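Local coordinates for cupin type-2 domain-containing protein (Neisseria meningitidis, PDB 2I45) that is of unknown function but folds as a small single-domain cupin and packs against a second copy of itself, at residues K9-A14 and F31-L36; S48-F53 and L95-L100; A54-M59 and I71-M76; A60-D65 and S84-S89. All coordinates share one frame; numbering follows the deposited sequence.

Interaction 1. Residues K9-A14 and F31-L36; sequences KQHLAA and FHLVKL
Leu12 and Leu33 meet at about a right angle, with one branch of Leu12, CD1, resting 3.4 Å from Leu33 CB near the root of that side chain. Leu33 answers with its own branches. CD2 stays near Leu12, while Leu33 CD1 meets His11, 3.3 Å from His11 CB. Leu33 CG stands beside its own backbone N (chi1 -46°), and the fork of the two methyls lets one residue serve two neighbours of the helix. The imidazole of His11 lies obliquely to the methyl, and its ND1 has a weak hydrogen bond with Glu22 OE1. This is helix-on-sheet packing at the N-terminal end of a cupin fold: helix 8-13 lies against strand 29-37, with the axes of the two short segments 8.9 Å apart and 53° between their directions. The branched leucine suits position 33 because its two methyls meet two helix residues at once. Further along the strand, Lys35 extends its chain toward the helix. Lys35 NZ arrives 3.5 Å from Leu12 O, a contact that does not count as a hydrogen bond, and makes a weak hydrogen bond with Ile15 O.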
loop_
_atom_site.group_PDB
_atom_site.type_symbol
_atom_site.label_atom_id
_atom_site.label_comp_id
_atom_site.label_asym_id
_atom_site.label_seq_id
_atom_site.Cartn_x
_atom_site.Cartn_y
_atom_site.Cartn_z
ATOM N N LYS B 9 8.593 8.156 -1.496
ATOM C CA LYS B 9 9.252 9.378 -0.994
ATOM C C LYS B 9 9.565 10.391 -2.109
ATOM O O LYS B 9 9.115 11.543 -2.095
ATOM C CB LYS B 9 10.537 9.084 -0.203
ATOM C CG LYS B 9 10.358 8.247 1.086
ATOM C CD LYS B 9 9.569 8.963 2.197
ATOM C CE LYS B 9 10.236 8.780 3.578
ATOM N NZ LYS B 9 11.769 9.070 3.648
ATOM N N GLN B 10 10.322 9.959 -3.091
ATOM C CA GLN B 10 10.650 10.867 -4.136
ATOM C C GLN B 10 9.393 11.410 -4.898
ATOM O O GLN B 10 9.364 12.611 -5.196
ATOM C CB GLN B 10 11.781 10.324 -5.024
ATOM C CG GLN B 10 11.311 9.754 -6.339
ATOM C CD GLN B 10 12.371 8.912 -7.035
ATOM O OE1 GLN B 10 12.149 8.478 -8.179
ATOM N NE2 GLN B 10 13.517 8.661 -6.355
ATOM N N HIS B 11 8.365 10.592 -5.174
ATOM C CA HIS B 11 7.133 11.157 -5.785
ATOM C C HIS B 11 6.458 12.238 -4.902
ATOM O O HIS B 11 5.953 13.284 -5.374
ATOM C CB HIS B 11 6.116 10.068 -6.124
ATOM C CG HIS B 11 6.346 9.429 -7.449
ATOM N ND1 HIS B 11 5.524 9.637 -8.523
ATOM C CD2 HIS B 11 7.312 8.590 -7.883
ATOM C CE1 HIS B 11 5.968 8.955 -9.566
ATOM N NE2 HIS B 11 7.057 8.314 -9.207
ATOM N N LEU B 12 6.438 11.977 -3.610
ATOM C CA LEU B 12 5.790 12.890 -2.729
ATOM C C LEU B 12 6.590 14.187 -2.658
ATOM O O LEU B 12 6.032 15.246 -2.910
ATOM C CB LEU B 12 5.594 12.259 -1.345
ATOM C CG LEU B 12 4.343 11.590 -0.774
ATOM C CD1 LEU B 12 3.389 10.985 -1.812
ATOM C CD2 LEU B 12 4.868 10.508 0.201
ATOM N N ALA B 13 7.877 14.105 -2.315
ATOM C CA ALA B 13 8.744 15.285 -2.307
ATOM C C ALA B 13 8.513 16.230 -3.502
ATOM O O ALA B 13 8.644 17.438 -3.334
ATOM C CB ALA B 13 10.221 14.892 -2.195
ATOM N N ALA B 14 8.108 15.699 -4.667
ATOM C CA ALA B 14 7.860 16.526 -5.881
ATOM C C ALA B 14 6.588 17.355 -5.791
ATOM O O ALA B 14 6.409 18.333 -6.528
ATOM C CB ALA B 14 7.808 15.654 -7.151
ATOM N N PHE B 31 -2.976 4.913 -8.331
ATOM C CA PHE B 31 -2.420 5.451 -7.048
ATOM C C PHE B 31 -2.587 6.939 -7.056
ATOM O O PHE B 31 -2.264 7.601 -8.060
ATOM C CB PHE B 31 -0.969 5.043 -6.788
ATOM C CG PHE B 31 -0.715 3.542 -6.894
ATOM C CD1 PHE B 31 -0.555 2.753 -5.758
ATOM C CD2 PHE B 31 -0.636 2.911 -8.110
ATOM C CE1 PHE B 31 -0.317 1.365 -5.835
ATOM C CE2 PHE B 31 -0.430 1.520 -8.181
ATOM C CZ PHE B 31 -0.255 0.765 -7.044
ATOM N N HIS B 32 -3.150 7.440 -5.957
ATOM C CA HIS B 32 -3.248 8.851 -5.709
ATOM C C HIS B 32 -2.213 9.218 -4.613
ATOM O O HIS B 32 -2.152 8.573 -3.542
ATOM C CB HIS B 32 -4.660 9.169 -5.264
ATOM C CG HIS B 32 -5.701 8.997 -6.332
ATOM N ND1 HIS B 32 -6.519 10.028 -6.745
ATOM C CD2 HIS B 32 -6.054 7.919 -7.076
ATOM C CE1 HIS B 32 -7.336 9.590 -7.694
ATOM N NE2 HIS B 32 -7.075 8.311 -7.914
ATOM N N LEU B 33 -1.368 10.205 -4.895
ATOM C CA LEU B 33 -0.439 10.726 -3.860
ATOM C C LEU B 33 -0.849 12.168 -3.655
ATOM O O LEU B 33 -0.941 12.919 -4.617
ATOM C CB LEU B 33 1.045 10.652 -4.250
ATOM C CG LEU B 33 1.602 9.359 -4.868
ATOM C CD1 LEU B 33 2.945 9.495 -5.523
ATOM C CD2 LEU B 33 1.640 8.301 -3.886
ATOM N N VAL B 34 -1.126 12.528 -2.400
ATOM C CA VAL B 34 -1.699 13.823 -2.075
ATOM C C VAL B 34 -1.224 14.161 -0.724
ATOM O O VAL B 34 -0.943 13.267 0.057
ATOM C CB VAL B 34 -3.172 13.746 -1.811
ATOM C CG1 VAL B 34 -3.842 15.030 -2.269
ATOM C CG2 VAL B 34 -3.735 12.523 -2.407
ATOM N N LYS B 35 -1.193 15.444 -0.399
ATOM C CA LYS B 35 -0.815 15.808 0.934
ATOM C C LYS B 35 -2.007 16.482 1.530
ATOM O O LYS B 35 -2.656 17.179 0.846
ATOM C CB LYS B 35 0.406 16.692 0.891
ATOM C CG LYS B 35 1.650 15.934 0.411
ATOM C CD LYS B 35 2.987 16.737 0.644
ATOM C CE LYS B 35 4.173 15.993 0.066
ATOM N NZ LYS B 35 5.517 16.668 0.277
ATOM N N LEU B 36 -2.274 16.238 2.819
ATOM C CA LEU B 36 -3.432 16.698 3.599
ATOM C C LEU B 36 -3.057 17.569 4.797
ATOM O O LEU B 36 -2.094 17.245 5.540
ATOM C CB LEU B 36 -4.106 15.474 4.186
ATOM C CG LEU B 36 -5.287 14.943 3.403
ATOM C CD1 LEU B 36 -5.216 15.092 1.846
ATOM C CD2 LEU B 36 -5.523 13.528 3.803
#

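Interaction 2. Residues S48-F53 and L95-L100; sequences SDKVLF and LVLIEL
Leu52 sits between Leu95 and Leu97 on one face of the sheet: Leu52 CB is 3.5 Å from Leu95 CD1, while Leu52 CD2 lies 3.8 Å from Leu97 CG, these last two side chains running side by side. That face looks into the cupin barrel, where Met59 of the other sheet touches both Leu52 and Leu95. On the reverse face Val51 and Ile98 are paired CB to CB at 4.2 Å, and Val96 stands next to Phe53, whose ring meets Phe53 of the second subunit. Beta-branched residues suit this extended backbone. Strands 50-56 and 92-99 are antiparallel, and Val51 with Ile98 and Phe53 with Val96 form hydrogen-bonded pairs; Phe53 N gives a 2.8 Å bond to Val96 O. Farther out, Lys50 lies beside Leu97 and points the same way, its CB, CG and CD all touching Leu97 CD2, with Lys50 CG at 3.7 Å. At the margin Ser48 OG is 3.7 Å from Glu99 CB, and Asp49 OD2 accepts from Lys81 N. The cross-strand bonds thus satisfy the peptides of Val51, Phe53, Val96 and Ile98, flanking strands take Leu52, Leu95 and Leu97, and charge is left to the sheet's end.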
loop_
_atom_site.group_PDB
_atom_site.type_symbol
_atom_site.label_atom_id
_atom_site.label_comp_id
_atom_site.label_asym_id
_atom_site.label_seq_id
_atom_site.Cartn_x
_atom_site.Cartn_y
_atom_site.Cartn_z
ATOM N N SER B 48 -15.280 3.128 -5.776
ATOM C CA SER B 48 -14.699 1.804 -5.558
ATOM C C SER B 48 -13.979 1.882 -4.206
ATOM O O SER B 48 -13.944 2.950 -3.645
ATOM C CB SER B 48 -13.766 1.477 -6.724
ATOM O OG SER B 48 -12.494 2.136 -6.490
ATOM N N ASP B 49 -13.438 0.803 -3.638
ATOM C CA ASP B 49 -12.868 0.934 -2.292
ATOM C C ASP B 49 -11.517 1.527 -2.427
ATOM O O ASP B 49 -10.954 1.438 -3.496
ATOM C CB ASP B 49 -12.751 -0.370 -1.532
ATOM C CG ASP B 49 -14.082 -1.003 -1.259
ATOM O OD1 ASP B 49 -14.099 -2.234 -1.002
ATOM O OD2 ASP B 49 -15.128 -0.308 -1.342
ATOM N N LYS B 50 -11.002 2.134 -1.361
ATOM C CA LYS B 50 -9.683 2.781 -1.400
ATOM C C LYS B 50 -8.864 2.344 -0.198
ATOM O O LYS B 50 -9.393 2.220 0.918
ATOM C CB LYS B 50 -9.816 4.321 -1.439
ATOM C CG LYS B 50 -10.583 4.906 -2.702
ATOM C CD LYS B 50 -11.537 6.176 -2.343
ATOM C CE LYS B 50 -13.123 5.774 -2.221
ATOM N NZ LYS B 50 -14.115 6.905 -2.268
ATOM N N VAL B 51 -7.574 2.083 -0.404
ATOM C CA VAL B 51 -6.742 1.705 0.701
ATOM C C VAL B 51 -6.026 2.991 0.919
ATOM O O VAL B 51 -5.836 3.689 -0.046
ATOM C CB VAL B 51 -5.761 0.625 0.327
ATOM C CG1 VAL B 51 -4.770 0.421 1.482
ATOM C CG2 VAL B 51 -6.516 -0.723 -0.076
ATOM N N LEU B 52 -5.665 3.328 2.168
ATOM C CA LEU B 52 -5.044 4.591 2.490
ATOM C C LEU B 52 -3.814 4.277 3.253
ATOM O O LEU B 52 -3.845 3.491 4.202
ATOM C CB LEU B 52 -5.915 5.457 3.418
ATOM C CG LEU B 52 -7.366 6.018 3.263
ATOM C CD1 LEU B 52 -7.441 7.552 3.584
ATOM C CD2 LEU B 52 -7.964 5.724 1.933
ATOM N N PHE B 53 -2.695 4.882 2.885
ATOM C CA PHE B 53 -1.532 4.519 3.603
ATOM C C PHE B 53 -0.810 5.798 4.025
ATOM O O PHE B 53 -0.538 6.669 3.209
ATOM C CB PHE B 53 -0.705 3.487 2.815
ATOM C CG PHE B 53 0.718 3.320 3.322
ATOM C CD1 PHE B 53 0.971 2.990 4.640
ATOM C CD2 PHE B 53 1.797 3.476 2.456
ATOM C CE1 PHE B 53 2.292 2.825 5.145
ATOM C CE2 PHE B 53 3.100 3.338 2.915
ATOM C CZ PHE B 53 3.361 3.013 4.298
ATOM N N LEU B 95 0.024 10.811 1.870
ATOM C CA LEU B 95 -0.824 9.647 1.845
ATOM C C LEU B 95 -0.971 9.033 0.462
ATOM O O LEU B 95 -1.219 9.749 -0.504
ATOM C CB LEU B 95 -2.209 10.091 2.321
ATOM C CG LEU B 95 -3.504 9.422 1.779
ATOM C CD1 LEU B 95 -3.830 8.111 2.484
ATOM C CD2 LEU B 95 -4.712 10.301 1.982
ATOM N N VAL B 96 -0.880 7.706 0.383
ATOM C CA VAL B 96 -1.228 7.006 -0.833
ATOM C C VAL B 96 -2.614 6.408 -0.756
ATOM O O VAL B 96 -2.946 5.659 0.180
ATOM C CB VAL B 96 -0.278 5.847 -1.166
ATOM C CG1 VAL B 96 -0.708 5.234 -2.526
ATOM C CG2 VAL B 96 1.118 6.314 -1.202
ATOM N N LEU B 97 -3.419 6.733 -1.741
ATOM C CA LEU B 97 -4.632 5.974 -1.956
ATOM C C LEU B 97 -4.442 4.932 -3.028
ATOM O O LEU B 97 -3.730 5.213 -3.995
ATOM C CB LEU B 97 -5.755 6.891 -2.425
ATOM C CG LEU B 97 -6.769 7.290 -1.354
ATOM C CD1 LEU B 97 -6.265 8.495 -0.569
ATOM C CD2 LEU B 97 -8.148 7.559 -1.973
ATOM N N ILE B 98 -5.113 3.779 -2.898
ATOM C CA ILE B 98 -5.060 2.731 -3.914
ATOM C C ILE B 98 -6.452 2.207 -4.340
ATOM O O ILE B 98 -7.307 1.949 -3.515
ATOM C CB ILE B 98 -4.164 1.530 -3.457
ATOM C CG1 ILE B 98 -2.754 1.999 -3.192
ATOM C CG2 ILE B 98 -4.088 0.474 -4.490
ATOM C CD1 ILE B 98 -2.350 1.993 -1.740
ATOM N N GLU B 99 -6.653 2.002 -5.625
ATOM C CA GLU B 99 -7.872 1.410 -6.084
ATOM C C GLU B 99 -7.594 0.521 -7.246
ATOM O O GLU B 99 -6.550 0.669 -7.833
ATOM C CB GLU B 99 -8.834 2.498 -6.517
ATOM C CG GLU B 99 -8.200 3.717 -7.200
ATOM C CD GLU B 99 -9.285 4.739 -7.634
ATOM O OE1 GLU B 99 -10.072 4.429 -8.610
ATOM O OE2 GLU B 99 -9.327 5.824 -6.957
ATOM N N LEU B 100 -8.503 -0.424 -7.522
ATOM C CA LEU B 100 -8.672 -1.068 -8.852
ATOM C C LEU B 100 -9.096 0.012 -9.900
ATOM O O LEU B 100 -9.388 1.181 -9.539
ATOM C CB LEU B 100 -9.688 -2.260 -8.817
ATOM C CG LEU B 100 -9.756 -3.150 -10.113
ATOM C CD1 LEU B 100 -8.625 -4.188 -10.207
ATOM C CD2 LEU B 100 -11.146 -3.846 -10.496
#

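Interaction 3. Residues A54-M59 and I71-M76; sequences AVEGDM and IREGEM
Glu73 and the Gly57-Asp58 corner grip each other: each carboxylate accepts an N-H from the opposite segment. Glu73 OE2 accepts from Gly57 N at 2.8 Å, on the anti side of the carboxylate and 21° out of its plane. Asp58 OD1 takes Glu73 N at 3.0 Å in a nearly straight bond (175° at the hydrogen), though the N-H arrives from above the carboxylate plane. Glu73 CG stands anti to its backbone N (chi1 -176°), and the chain runs on extended alongside Glu56, whose CG is 3.3 Å from Glu73 OE2. Next to these carboxylate bonds the backbones pair: Gly74 N bonds to Ala54 O at 2.8 Å, and Ala54 N to Glu75 O. Met59, a selenomethionine, and Ile71 form an antiparallel hydrogen-bonded pair, their side chains side by side and pointing the same way. Ala54 CB, small enough for the place, packs on Ile71 CG2 at 3.7 Å. A type II turn from Arg72 to Glu75 positions these groups, with Gly74 at the third place, where the backbone angles leave no room for a CB beside the preceding carbonyl O. Arg72 N is bonded to Glu75 OE1, and Glu75 OE2 reaches Asn7 ND2 of the second subunit. On the other segment Val55 and Glu56 form a classic beta bulge opposite Ser94, just before the chain passes from one sheet of the cupin barrel to the other. Carboxylates here therefore act as acceptors for N-H groups at turns. Glu56 OE2 brings a like charge to 5.0 Å from Glu73 OE2, an effect that the Gly57 N-H may partly offset.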
loop_
_atom_site.group_PDB
_atom_site.type_symbol
_atom_site.label_atom_id
_atom_site.label_comp_id
_atom_site.label_asym_id
_atom_site.label_seq_id
_atom_site.Cartn_x
_atom_site.Cartn_y
_atom_site.Cartn_z
ATOM N N ALA B 54 -0.537 5.924 5.317
ATOM C CA ALA B 54 -0.066 7.189 5.815
ATOM C C ALA B 54 1.376 7.078 5.729
ATOM O O ALA B 54 2.060 6.590 6.712
ATOM C CB ALA B 54 -0.462 7.397 7.223
ATOM N N VAL B 55 1.852 7.506 4.561
ATOM C CA VAL B 55 3.293 7.446 4.260
ATOM C C VAL B 55 4.074 8.278 5.247
ATOM O O VAL B 55 4.981 7.779 5.854
ATOM C CB VAL B 55 3.698 7.868 2.835
ATOM C CG1 VAL B 55 5.165 7.690 2.673
ATOM C CG2 VAL B 55 2.935 7.043 1.763
ATOM N N GLU B 56 3.712 9.547 5.418
ATOM C CA GLU B 56 4.477 10.378 6.412
ATOM C C GLU B 56 3.487 11.291 7.116
ATOM O O GLU B 56 2.537 11.762 6.443
ATOM C CB GLU B 56 5.556 11.194 5.734
ATOM C CG GLU B 56 6.242 12.081 6.677
ATOM C CD GLU B 56 7.191 13.060 5.993
ATOM O OE1 GLU B 56 7.133 13.139 4.725
ATOM O OE2 GLU B 56 7.974 13.745 6.729
ATOM N N GLY B 57 3.648 11.454 8.437
ATOM C CA GLY B 57 2.675 12.178 9.268
ATOM C C GLY B 57 1.402 11.441 9.645
ATOM O O GLY B 57 1.104 10.391 9.096
ATOM N N ASP B 58 0.602 11.993 10.559
ATOM C CA ASP B 58 -0.674 11.315 10.929
ATOM C C ASP B 58 -1.925 11.957 10.345
ATOM O O ASP B 58 -1.912 13.081 9.959
ATOM C CB ASP B 58 -0.800 11.159 12.447
ATOM C CG ASP B 58 0.527 10.794 13.091
ATOM O OD1 ASP B 58 1.402 10.287 12.353
ATOM O OD2 ASP B 58 0.725 11.036 14.311
HETATM N N MSE B 59 -3.004 11.218 10.248
HETATM C CA MSE B 59 -4.240 11.761 9.762
HETATM C C MSE B 59 -5.402 11.037 10.478
HETATM O O MSE B 59 -5.192 10.107 11.263
HETATM C CB MSE B 59 -4.302 11.724 8.220
HETATM C CG MSE B 59 -4.161 10.394 7.633
HETATM SE SE MSE B 59 -4.850 10.175 5.764
HETATM C CE MSE B 59 -6.701 10.543 6.121
ATOM N N ILE B 71 -5.238 7.198 11.460
ATOM C CA ILE B 71 -4.223 6.537 10.645
ATOM C C ILE B 71 -2.881 7.239 10.875
ATOM O O ILE B 71 -2.703 8.380 10.395
ATOM C CB ILE B 71 -4.591 6.570 9.159
ATOM C CG1 ILE B 71 -6.037 6.122 8.962
ATOM C CG2 ILE B 71 -3.592 5.690 8.366
ATOM C CD1 ILE B 71 -6.522 6.127 7.507
ATOM N N ARG B 72 -1.961 6.606 11.631
ATOM C CA ARG B 72 -0.696 7.297 12.010
ATOM C C ARG B 72 0.319 6.925 11.004
ATOM O O ARG B 72 0.146 5.939 10.343
ATOM C CB ARG B 72 -0.179 6.987 13.426
ATOM C CG ARG B 72 -1.268 6.826 14.461
ATOM C CD ARG B 72 -0.753 6.572 15.895
ATOM N NE ARG B 72 -1.676 7.331 16.744
ATOM C CZ ARG B 72 -2.752 6.851 17.390
ATOM N NH1 ARG B 72 -3.043 5.545 17.388
ATOM N NH2 ARG B 72 -3.532 7.702 18.066
ATOM N N GLU B 73 1.364 7.735 10.849
ATOM C CA GLU B 73 2.513 7.348 10.028
ATOM C C GLU B 73 2.764 5.868 10.127
ATOM O O GLU B 73 3.071 5.357 11.189
ATOM C CB GLU B 73 3.778 8.062 10.448
ATOM C CG GLU B 73 4.911 7.712 9.540
ATOM C CD GLU B 73 6.026 8.715 9.579
ATOM O OE1 GLU B 73 7.103 8.429 10.194
ATOM O OE2 GLU B 73 5.814 9.800 8.985
ATOM N N GLY B 74 2.587 5.172 9.018
ATOM C CA GLY B 74 3.079 3.788 8.939
ATOM C C GLY B 74 1.907 2.828 8.856
ATOM O O GLY B 74 2.133 1.622 8.898
ATOM N N GLU B 75 0.675 3.350 8.784
ATOM C CA GLU B 75 -0.447 2.501 8.955
ATOM C C GLU B 75 -1.362 2.523 7.732
ATOM O O GLU B 75 -1.478 3.560 7.042
ATOM C CB GLU B 75 -1.230 2.910 10.188
ATOM C CG GLU B 75 -0.481 2.887 11.517
ATOM C CD GLU B 75 -1.383 3.143 12.755
ATOM O OE1 GLU B 75 -2.354 3.911 12.715
ATOM O OE2 GLU B 75 -1.111 2.576 13.804
HETATM N N MSE B 76 -1.998 1.388 7.463
HETATM C CA MSE B 76 -2.999 1.361 6.403
HETATM C C MSE B 76 -4.397 1.193 6.947
HETATM O O MSE B 76 -4.585 0.684 8.038
HETATM C CB MSE B 76 -2.763 0.221 5.457
HETATM C CG MSE B 76 -1.816 0.558 4.398
HETATM SE SE MSE B 76 -1.123 -1.067 3.426
HETATM C CE MSE B 76 0.281 -0.056 2.435
#

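Interaction 4. Residues A60-D65 and S84-S89; sequences AVDFAD and SHRPRS
Strands 59-63 and 85-89 form an antiparallel pair in the smaller sheet of the cupin barrel, held on one face by a salt-bridge network of Asp62 with Arg86 and Arg88. Asp62 OD2 is the shared acceptor. Arg86 NE approaches on its anti lone pair at 2.7 Å, nearly in the guanidinium plane, although the two flat groups stand 85° apart. Arg88 NH1 meets Asp62 OD2 from the syn side at 3.1 Å, tilted 24° out of the carboxylate plane. The same Arg88 NH1 lies 2.6 Å from Asp62 OD1 in a weak, bent bond. Bends at chi2 (-107°), which places CD, and at chi3 turn the Arg88 chain; its guanidinium has Ala60 CB over one face, 3.5 Å above the plane and toward the rim. A small residue is well suited here. The opposite face is largely apolar and turns inward: Val61 CG1 touches His85 CB at 3.5 Å and packs over one face of the Phe63 ring. The position of His85 is consistent with the histidine of the second cupin motif, a metal ligand in many cupins; here its ND1 bonds to Val83 O. Backbone bonds join Asp62 with Arg86 in both directions, the shorter being Arg86 N to Asp62 O at 2.8 Å. With two arginines bearing on one carboxylate, Asp62 probably stays ionised, and its charge probably offsets the repulsion between the two guanidinium groups on this partly exposed face.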
loop_
_atom_site.group_PDB
_atom_site.type_symbol
_atom_site.label_atom_id
_atom_site.label_comp_id
_atom_site.label_asym_id
_atom_site.label_seq_id
_atom_site.Cartn_x
_atom_site.Cartn_y
_atom_site.Cartn_z
ATOM N N ALA B 60 -6.618 11.519 10.290
ATOM C CA ALA B 60 -7.820 10.783 10.733
ATOM C C ALA B 60 -8.899 10.757 9.654
ATOM O O ALA B 60 -8.817 11.496 8.673
ATOM C CB ALA B 60 -8.398 11.368 12.019
ATOM N N VAL B 61 -9.915 9.932 9.858
ATOM C CA VAL B 61 -11.054 9.945 8.972
ATOM C C VAL B 61 -12.272 9.817 9.836
ATOM O O VAL B 61 -12.411 8.830 10.572
ATOM C CB VAL B 61 -11.032 8.795 7.973
ATOM C CG1 VAL B 61 -12.266 8.917 7.020
ATOM C CG2 VAL B 61 -9.759 8.810 7.178
ATOM N N ASP B 62 -13.115 10.846 9.812
ATOM C CA ASP B 62 -14.477 10.767 10.361
ATOM C C ASP B 62 -15.426 10.037 9.403
ATOM O O ASP B 62 -15.375 10.271 8.190
ATOM C CB ASP B 62 -14.979 12.172 10.574
ATOM C CG ASP B 62 -14.124 12.934 11.560
ATOM O OD1 ASP B 62 -13.573 12.272 12.478
ATOM O OD2 ASP B 62 -14.014 14.191 11.436
ATOM N N PHE B 63 -16.276 9.169 9.950
ATOM C CA PHE B 63 -17.416 8.620 9.190
ATOM C C PHE B 63 -18.851 9.110 9.561
ATOM O O PHE B 63 -19.095 9.610 10.677
ATOM C CB PHE B 63 -17.412 7.119 9.272
ATOM C CG PHE B 63 -16.154 6.500 8.775
ATOM C CD1 PHE B 63 -16.038 6.106 7.462
ATOM C CD2 PHE B 63 -15.080 6.290 9.637
ATOM C CE1 PHE B 63 -14.841 5.476 6.993
ATOM C CE2 PHE B 63 -13.881 5.699 9.175
ATOM C CZ PHE B 63 -13.773 5.295 7.849
ATOM N N ALA B 64 -19.787 8.870 8.628
ATOM C CA ALA B 64 -21.171 9.357 8.698
ATOM C C ALA B 64 -21.927 8.704 9.831
ATOM O O ALA B 64 -22.918 9.226 10.326
ATOM C CB ALA B 64 -21.920 9.162 7.349
ATOM N N ASP B 65 -21.419 7.583 10.284
ATOM C CA ASP B 65 -22.045 6.859 11.379
ATOM C C ASP B 65 -21.452 7.235 12.754
ATOM O O ASP B 65 -21.754 6.588 13.776
ATOM C CB ASP B 65 -21.978 5.355 11.112
ATOM C CG ASP B 65 -20.584 4.757 11.356
ATOM O OD1 ASP B 65 -19.658 5.453 11.909
ATOM O OD2 ASP B 65 -20.440 3.539 11.014
ATOM N N SER B 84 -19.813 8.059 3.228
ATOM C CA SER B 84 -19.379 9.433 3.308
ATOM C C SER B 84 -18.419 9.587 4.483
ATOM O O SER B 84 -18.710 9.098 5.561
ATOM C CB SER B 84 -20.608 10.297 3.468
ATOM O OG SER B 84 -20.466 11.322 4.457
ATOM N N HIS B 85 -17.273 10.242 4.262
ATOM C CA HIS B 85 -16.267 10.369 5.259
ATOM C C HIS B 85 -15.576 11.677 5.069
ATOM O O HIS B 85 -15.637 12.318 4.015
ATOM C CB HIS B 85 -15.215 9.291 5.099
ATOM C CG HIS B 85 -14.598 9.262 3.730
ATOM N ND1 HIS B 85 -15.271 8.778 2.621
ATOM C CD2 HIS B 85 -13.389 9.680 3.281
ATOM C CE1 HIS B 85 -14.495 8.888 1.554
ATOM N NE2 HIS B 85 -13.358 9.442 1.929
ATOM N N ARG B 86 -14.887 12.064 6.122
ATOM C CA ARG B 86 -14.242 13.340 6.165
ATOM C C ARG B 86 -12.765 13.130 6.487
ATOM O O ARG B 86 -12.389 13.014 7.640
ATOM C CB ARG B 86 -14.927 14.300 7.145
ATOM C CG ARG B 86 -13.980 15.409 7.651
ATOM C CD ARG B 86 -14.629 16.487 8.531
ATOM N NE ARG B 86 -15.171 15.948 9.770
ATOM C CZ ARG B 86 -16.213 16.494 10.391
ATOM N NH1 ARG B 86 -16.797 17.622 9.914
ATOM N NH2 ARG B 86 -16.698 15.907 11.476
ATOM N N PRO B 87 -11.930 13.068 5.454
ATOM C CA PRO B 87 -10.492 12.876 5.607
ATOM C C PRO B 87 -9.875 14.123 6.159
ATOM O O PRO B 87 -10.333 15.172 5.808
ATOM C CB PRO B 87 -10.016 12.709 4.167
ATOM C CG PRO B 87 -11.103 13.211 3.276
ATOM C CD PRO B 87 -12.375 13.172 4.052
ATOM N N ARG B 88 -8.791 14.051 6.923
ATOM C CA ARG B 88 -8.350 15.245 7.604
ATOM C C ARG B 88 -7.010 15.068 8.385
ATOM O O ARG B 88 -6.652 13.938 8.744
ATOM C CB ARG B 88 -9.491 15.541 8.506
ATOM C CG ARG B 88 -9.203 16.393 9.666
ATOM C CD ARG B 88 -9.180 15.626 10.965
ATOM N NE ARG B 88 -10.384 14.916 11.393
ATOM C CZ ARG B 88 -10.421 14.343 12.603
ATOM N NH1 ARG B 88 -11.444 13.614 12.987
ATOM N NH2 ARG B 88 -9.375 14.463 13.424
ATOM N N SER B 89 -6.253 16.138 8.633
ATOM C CA SER B 89 -4.923 15.990 9.216
ATOM C C SER B 89 -4.468 17.184 10.075
ATOM O O SER B 89 -4.354 18.307 9.606
ATOM C CB SER B 89 -3.889 15.755 8.123
ATOM O OG SER B 89 -2.588 15.660 8.679
#

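Overall arrangement
Interactions 1, 2 and 3 all reach the five-stranded sheet; interaction 4 belongs to the three-stranded one. Interaction 2 is the most central and mainly apolar, and interaction 1 lays the helix on the same sheet, Leu33 CD2 touching Val96 CG2 at 3.4 Å. Interactions 2 and 3 share strand 50-56, and both touch the second subunit. Interaction 3 lies where the chain crosses between sheets, so N-H to carboxylate bonds of turns take over from leucine packing; Asp58 O with Ser89 OG ties it to interaction 4. That contact, farthest from interaction 1 at about 20 Å between centres, is the one built on arginine and aspartate.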